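Local coordinates for protein 4-alpha-glucanotransferase (Aquifex aeolicus, PDB 1TZ7) that belongs to the amylomaltase (D-enzyme) family and is built round a barrel of eight parallel beta strands, with further helices packed outside it, at residues L152-L157 / K177-E182; K162-K167 / L188-G193. All coordinates share one frame; numbering follows the deposited sequence.

Contact 1 (L152-L157 / K177-E182); sequences LRDYAL and KRREKE
Asp-154 and Arg-179 reach for each other across a backbone separation of 10.3 Å between their CA atoms, and between them they account for nearly all of the small 80 Å² interface. The salt bridge is lopsided. One carboxylate oxygen of Asp-154 serves both terminal nitrogens of the guanidinium: Arg-179 NH1 lies 3.1 Å from Asp-154 OD2, and Arg-179 NH2 makes a weak second hydrogen bond of 3.3 Å to Asp-154 OD2. The oxygen therefore sits in the fork at the outer edge of the guanidinium, near its plane, while the carboxylate is turned almost square to it, the two planes being 79° apart. NH1 comes from above the carboxylate plane, 41° out of it, which is not the flat, two-to-two pairing of a carboxylate with a guanidinium. Asp-154 OD1 takes little part, 4.2 Å from Arg-179 NH1.

Arg-179 gets there by a kink: its chain runs extended from CA to CD, then bends at chi3 (52°), and the two side chains cross at about a right angle. Arg-179 has positive phi and is the C-prime residue of the Schellman motif that closes helix 174-177. Glu-180 follows directly as N-cap of the next helix, so the arginine leaves from the turn between two helices. Its charge has a second partner in Trp-239, with which it makes a cation-pi contact, and its side chain also touches Leu-184. The contact thus ties helix 149-165, through Asp-154, to the turn joining helices 174-177 and 181-190. One turn on from Asp-154, Leu-157 packs against Leu-184, Val-187 and Leu-188 of helix 181-190, while Ala-156 packs against helix 192-218.

Contact 2 (K162-K167 / L188-G193); sequences KEEEGK and LNKLKG
The carboxylate of Glu-164 receives a charge at its edge and a methyl on one face. At the edge, Lys-190 NZ donates to Glu-164 OE1 at 2.7 Å, using the anti lone pair, the one turned away from OE2. Over the face lies Leu-191 CD2, 3.8 Å from Glu-164 CD and 3.7 Å from Glu-164 OE1; segment 188-193 puts nothing over the other face. With CG opposite the backbone N (chi1 -179°) and a bend at chi2 (89°), the Glu-164 chain brings one carboxylate face over Leu-191 CD2. Lys-190 instead reaches across fully extended and crosses the glutamate at about a right angle.

Leu-191 is the break between helices 181-190 and 192-218, N-cap of the second, and its buried side chain also touches Ile-161 on helix 149-165. Glu-164 lies in the last turn of helix 149-165, so the contact joins the end of that helix to a helix-helix junction. Chemically, one methyl of a buried leucine lies against one face of the carboxylate of an otherwise exposed ion pair, and the short bond to the ammonium probably favours the ionised form of the glutamate.

The centres of the two contacts are about 11 Å apart, both well out from the centre of the chain, and both contacts use helix 149-165. Contact 1 uses the early part of that helix and the turn that leads into helix 181-190; contact 2 the last turn of the first and the end of the second, where helix 192-218 begins. Between them runs a nonpolar seam: Leu-157 CD1 of contact 1 packs 3.9 Å from Leu-188 CA of contact 2. Contact 1 is a surface pairing, where one oxygen takes two guanidinium N-H groups, one of them weakly; contact 2 is partly buried, its single ammonium bond formed with a buried leucine against the carboxylate face.

Contact 1 (L152-L157 / K177-E182)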
loop_
_atom_site.group_PDB
_atom_site.type_symbol
_atom_site.label_atom_id
_atom_site.label_comp_id
_atom_site.label_asym_id
_atom_site.label_seq_id
_atom_site.Cartn_x
_atom_site.Cartn_y
_atom_site.Cartn_z
ATOM N N LEU A 152 -16.704 9.601 -2.425
ATOM C CA LEU A 152 -16.447 10.579 -1.358
ATOM C C LEU A 152 -17.723 11.009 -0.624
ATOM O O LEU A 152 -17.691 11.263 0.569
ATOM C CB LEU A 152 -15.727 11.804 -1.912
ATOM C CG LEU A 152 -15.408 12.914 -0.897
ATOM C CD1 LEU A 152 -14.624 12.377 0.301
ATOM C CD2 LEU A 152 -14.647 14.038 -1.572
ATOM N N ARG A 153 -18.840 11.092 -1.348
ATOM C CA ARG A 153 -20.139 11.353 -0.717
ATOM C C ARG A 153 -20.426 10.296 0.335
ATOM O O ARG A 153 -20.881 10.605 1.434
ATOM C CB ARG A 153 -21.263 11.360 -1.764
ATOM C CG ARG A 153 -21.263 12.581 -2.672
ATOM C CD ARG A 153 -21.859 12.325 -4.064
ATOM N NE ARG A 153 -22.682 13.443 -4.529
ATOM C CZ ARG A 153 -22.199 14.614 -4.961
ATOM N NH1 ARG A 153 -23.032 15.567 -5.362
ATOM N NH2 ARG A 153 -20.887 14.833 -4.992
ATOM N N ASP A 154 -20.150 9.043 -0.011
ATOM C CA ASP A 154 -20.409 7.925 0.872
ATOM C C ASP A 154 -19.416 7.889 2.031
ATOM O O ASP A 154 -19.780 7.553 3.144
ATOM C CB ASP A 154 -20.349 6.613 0.094
ATOM C CG ASP A 154 -21.555 6.409 -0.795
ATOM O OD1 ASP A 154 -21.376 6.048 -1.975
ATOM O OD2 ASP A 154 -22.717 6.589 -0.403
ATOM N N TYR A 155 -18.158 8.234 1.759
ATOM C CA TYR A 155 -17.113 8.126 2.770
ATOM C C TYR A 155 -17.264 9.206 3.828
ATOM O O TYR A 155 -17.203 8.927 5.014
ATOM C CB TYR A 155 -15.723 8.210 2.154
ATOM C CG TYR A 155 -14.624 8.195 3.198
ATOM C CD1 TYR A 155 -14.323 7.033 3.899
ATOM C CD2 TYR A 155 -13.910 9.350 3.502
ATOM C CE1 TYR A 155 -13.326 7.013 4.867
ATOM C CE2 TYR A 155 -12.910 9.342 4.468
ATOM C CZ TYR A 155 -12.622 8.169 5.147
ATOM O OH TYR A 155 -11.631 8.158 6.107
ATOM N N ALA A 156 -17.458 10.441 3.386
ATOM C CA ALA A 156 -17.586 11.574 4.301
ATOM C C ALA A 156 -18.838 11.443 5.186
ATOM O O ALA A 156 -18.836 11.860 6.345
ATOM C CB ALA A 156 -17.626 12.861 3.527
ATOM N N LEU A 157 -19.899 10.868 4.628
ATOM C CA LEU A 157 -21.118 10.611 5.392
ATOM C C LEU A 157 -20.908 9.444 6.358
ATOM O O LEU A 157 -21.382 9.468 7.481
ATOM C CB LEU A 157 -22.283 10.306 4.448
ATOM C CG LEU A 157 -23.648 10.088 5.106
ATOM C CD1 LEU A 157 -24.088 11.332 5.865
ATOM C CD2 LEU A 157 -24.685 9.699 4.064
ATOM N N LYS A 177 -27.959 1.470 8.510
ATOM C CA LYS A 177 -27.110 0.303 8.278
ATOM C C LYS A 177 -27.338 -0.281 6.879
ATOM O O LYS A 177 -26.393 -0.703 6.214
ATOM C CB LYS A 177 -27.397 -0.763 9.346
ATOM C CG LYS A 177 -26.611 -2.051 9.194
ATOM C CD LYS A 177 -26.980 -3.048 10.291
ATOM C CE LYS A 177 -26.400 -4.421 10.021
ATOM N NZ LYS A 177 -27.038 -5.468 10.865
ATOM N N ARG A 178 -28.597 -0.301 6.446
ATOM C CA ARG A 178 -28.966 -0.903 5.166
ATOM C C ARG A 178 -29.147 0.170 4.092
ATOM O O ARG A 178 -29.605 -0.117 2.991
ATOM C CB ARG A 178 -30.259 -1.714 5.316
ATOM C CG ARG A 178 -30.229 -2.724 6.458
ATOM C CD ARG A 178 -30.763 -4.093 6.091
ATOM N NE ARG A 178 -30.577 -5.054 7.173
ATOM C CZ ARG A 178 -31.052 -6.297 7.166
ATOM N NH1 ARG A 178 -31.752 -6.744 6.126
ATOM N NH2 ARG A 178 -30.830 -7.097 8.203
ATOM N N ARG A 179 -28.792 1.408 4.430
ATOM C CA ARG A 179 -28.756 2.505 3.463
ATOM C C ARG A 179 -30.124 2.736 2.803
ATOM O O ARG A 179 -30.224 2.856 1.584
ATOM C CB ARG A 179 -27.686 2.240 2.392
ATOM C CG ARG A 179 -26.263 2.244 2.933
ATOM C CD ARG A 179 -25.206 1.870 1.905
ATOM N NE ARG A 179 -25.310 2.677 0.687
ATOM C CZ ARG A 179 -24.874 3.932 0.572
ATOM N NH1 ARG A 179 -25.017 4.578 -0.576
ATOM N NH2 ARG A 179 -24.292 4.542 1.603
ATOM N N GLU A 180 -31.168 2.799 3.618
ATOM C CA GLU A 180 -32.481 3.220 3.140
ATOM C C GLU A 180 -32.410 4.657 2.632
ATOM O O GLU A 180 -31.819 5.523 3.277
ATOM C CB GLU A 180 -33.530 3.105 4.254
ATOM C CG GLU A 180 -34.637 2.098 3.964
ATOM C CD GLU A 180 -34.220 0.668 4.252
ATOM O OE1 GLU A 180 -34.186 0.285 5.441
ATOM O OE2 GLU A 180 -33.928 -0.075 3.291
ATOM N N LYS A 181 -33.013 4.897 1.470
ATOM C CA LYS A 181 -32.826 6.154 0.740
ATOM C C LYS A 181 -33.150 7.368 1.614
ATOM O O LYS A 181 -32.347 8.296 1.724
ATOM C CB LYS A 181 -33.705 6.171 -0.522
ATOM C CG LYS A 181 -33.269 5.164 -1.607
ATOM C CD LYS A 181 -34.483 4.533 -2.333
ATOM C CE LYS A 181 -34.444 2.999 -2.286
ATOM N NZ LYS A 181 -35.809 2.401 -2.217
ATOM N N GLU A 182 -34.328 7.352 2.235
ATOM C CA GLU A 182 -34.827 8.513 2.973
ATOM C C GLU A 182 -33.984 8.789 4.222
ATOM O O GLU A 182 -33.688 9.939 4.534
ATOM C CB GLU A 182 -36.297 8.308 3.368
ATOM C CG GLU A 182 -36.959 9.550 3.952
ATOM C CD GLU A 182 -38.474 9.419 4.054
ATOM O OE1 GLU A 182 -38.950 8.647 4.911
ATOM O OE2 GLU A 182 -39.185 10.088 3.276
#

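Contact 2 (K162-K167 / L188-G193)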
loop_
_atom_site.group_PDB
_atom_site.type_symbol
_atom_site.label_atom_id
_atom_site.label_comp_id
_atom_site.label_asym_id
_atom_site.label_seq_id
_atom_site.Cartn_x
_atom_site.Cartn_y
_atom_site.Cartn_z
ATOM N N LYS A 162 -20.366 7.728 11.931
ATOM C CA LYS A 162 -19.489 7.000 12.855
ATOM C C LYS A 162 -19.097 7.888 14.040
ATOM O O LYS A 162 -19.010 7.424 15.176
ATOM C CB LYS A 162 -18.226 6.520 12.124
ATOM C CG LYS A 162 -17.392 5.525 12.913
ATOM C CD LYS A 162 -16.455 4.728 12.005
ATOM C CE LYS A 162 -15.126 5.436 11.802
ATOM N NZ LYS A 162 -13.989 4.479 11.773
ATOM N N GLU A 163 -18.866 9.165 13.757
ATOM C CA GLU A 163 -18.544 10.147 14.791
ATOM C C GLU A 163 -19.700 10.301 15.773
ATOM O O GLU A 163 -19.509 10.235 16.983
ATOM C CB GLU A 163 -18.243 11.503 14.149
ATOM C CG GLU A 163 -16.820 11.985 14.343
ATOM C CD GLU A 163 -16.488 13.172 13.462
ATOM O OE1 GLU A 163 -17.426 13.773 12.895
ATOM O OE2 GLU A 163 -15.294 13.507 13.335
ATOM N N GLU A 164 -20.898 10.511 15.236
ATOM C CA GLU A 164 -22.060 10.851 16.047
ATOM C C GLU A 164 -22.446 9.686 16.948
ATOM O O GLU A 164 -22.457 9.813 18.171
ATOM C CB GLU A 164 -23.243 11.233 15.142
ATOM C CG GLU A 164 -24.511 11.625 15.892
ATOM C CD GLU A 164 -24.564 13.106 16.220
ATOM O OE1 GLU A 164 -25.660 13.698 16.123
ATOM O OE2 GLU A 164 -23.514 13.677 16.575
ATOM N N GLU A 165 -22.758 8.548 16.335
ATOM C CA GLU A 165 -23.225 7.376 17.077
ATOM C C GLU A 165 -22.094 6.741 17.896
ATOM O O GLU A 165 -22.347 6.034 18.871
ATOM C CB GLU A 165 -23.828 6.332 16.114
ATOM C CG GLU A 165 -25.352 6.393 15.995
ATOM C CD GLU A 165 -26.060 6.176 17.327
ATOM O OE1 GLU A 165 -25.571 5.362 18.141
ATOM O OE2 GLU A 165 -27.107 6.819 17.559
ATOM N N GLY A 166 -20.852 6.999 17.494
ATOM C CA GLY A 166 -19.697 6.398 18.142
ATOM C C GLY A 166 -19.648 4.892 17.949
ATOM O O GLY A 166 -19.151 4.166 18.808
ATOM N N LYS A 167 -20.168 4.425 16.815
ATOM C CA LYS A 167 -20.295 2.990 16.550
ATOM C C LYS A 167 -19.906 2.661 15.105
ATOM O O LYS A 167 -19.850 3.542 14.253
ATOM C CB LYS A 167 -21.733 2.533 16.807
ATOM C CG LYS A 167 -22.122 2.480 18.274
ATOM C CD LYS A 167 -23.577 2.054 18.444
ATOM C CE LYS A 167 -24.138 2.487 19.791
ATOM N NZ LYS A 167 -25.627 2.552 19.779
ATOM N N LEU A 188 -27.794 13.262 6.577
ATOM C CA LEU A 188 -26.808 14.079 5.840
ATOM C C LEU A 188 -26.992 15.557 6.154
ATOM O O LEU A 188 -26.040 16.251 6.503
ATOM C CB LEU A 188 -26.966 13.846 4.329
ATOM C CG LEU A 188 -25.808 14.173 3.361
ATOM C CD1 LEU A 188 -26.267 14.681 1.996
ATOM C CD2 LEU A 188 -24.630 14.955 3.927
ATOM N N ASN A 189 -28.225 16.033 6.020
ATOM C CA ASN A 189 -28.556 17.416 6.340
ATOM C C ASN A 189 -28.274 17.740 7.808
ATOM O O ASN A 189 -27.797 18.821 8.131
ATOM C CB ASN A 189 -30.026 17.692 6.022
ATOM C CG ASN A 189 -30.453 19.092 6.406
ATOM O OD1 ASN A 189 -30.120 20.061 5.729
ATOM N ND2 ASN A 189 -31.193 19.205 7.503
ATOM N N LYS A 190 -28.573 16.788 8.687
ATOM C CA LYS A 190 -28.319 16.945 10.121
ATOM C C LYS A 190 -26.826 17.151 10.389
ATOM O O LYS A 190 -26.431 18.103 11.060
ATOM C CB LYS A 190 -28.819 15.707 10.880
ATOM C CG LYS A 190 -28.741 15.824 12.400
ATOM C CD LYS A 190 -28.808 14.449 13.064
ATOM C CE LYS A 190 -28.701 14.552 14.579
ATOM N NZ LYS A 190 -28.206 13.287 15.192
ATOM N N LEU A 191 -26.003 16.252 9.856
ATOM C CA LEU A 191 -24.562 16.290 10.091
ATOM C C LEU A 191 -23.839 16.970 8.927
ATOM O O LEU A 191 -22.747 16.562 8.545
ATOM C CB LEU A 191 -24.019 14.870 10.284
ATOM C CG LEU A 191 -24.760 13.994 11.295
ATOM C CD1 LEU A 191 -24.291 12.556 11.194
ATOM C CD2 LEU A 191 -24.570 14.521 12.705
ATOM N N LYS A 192 -24.457 18.014 8.374
ATOM C CA LYS A 192 -23.953 18.663 7.161
ATOM C C LYS A 192 -22.573 19.268 7.391
ATOM O O LYS A 192 -21.684 19.137 6.553
ATOM C CB LYS A 192 -24.929 19.755 6.700
ATOM C CG LYS A 192 -24.614 20.333 5.321
ATOM C CD LYS A 192 -25.668 21.356 4.890
ATOM C CE LYS A 192 -25.548 22.664 5.679
ATOM N NZ LYS A 192 -26.601 22.788 6.733
ATOM N N GLY A 193 -22.404 19.933 8.527
ATOM C CA GLY A 193 -21.134 20.542 8.875
ATOM C C GLY A 193 -20.032 19.514 9.053
ATOM O O GLY A 193 -18.894 19.736 8.647
#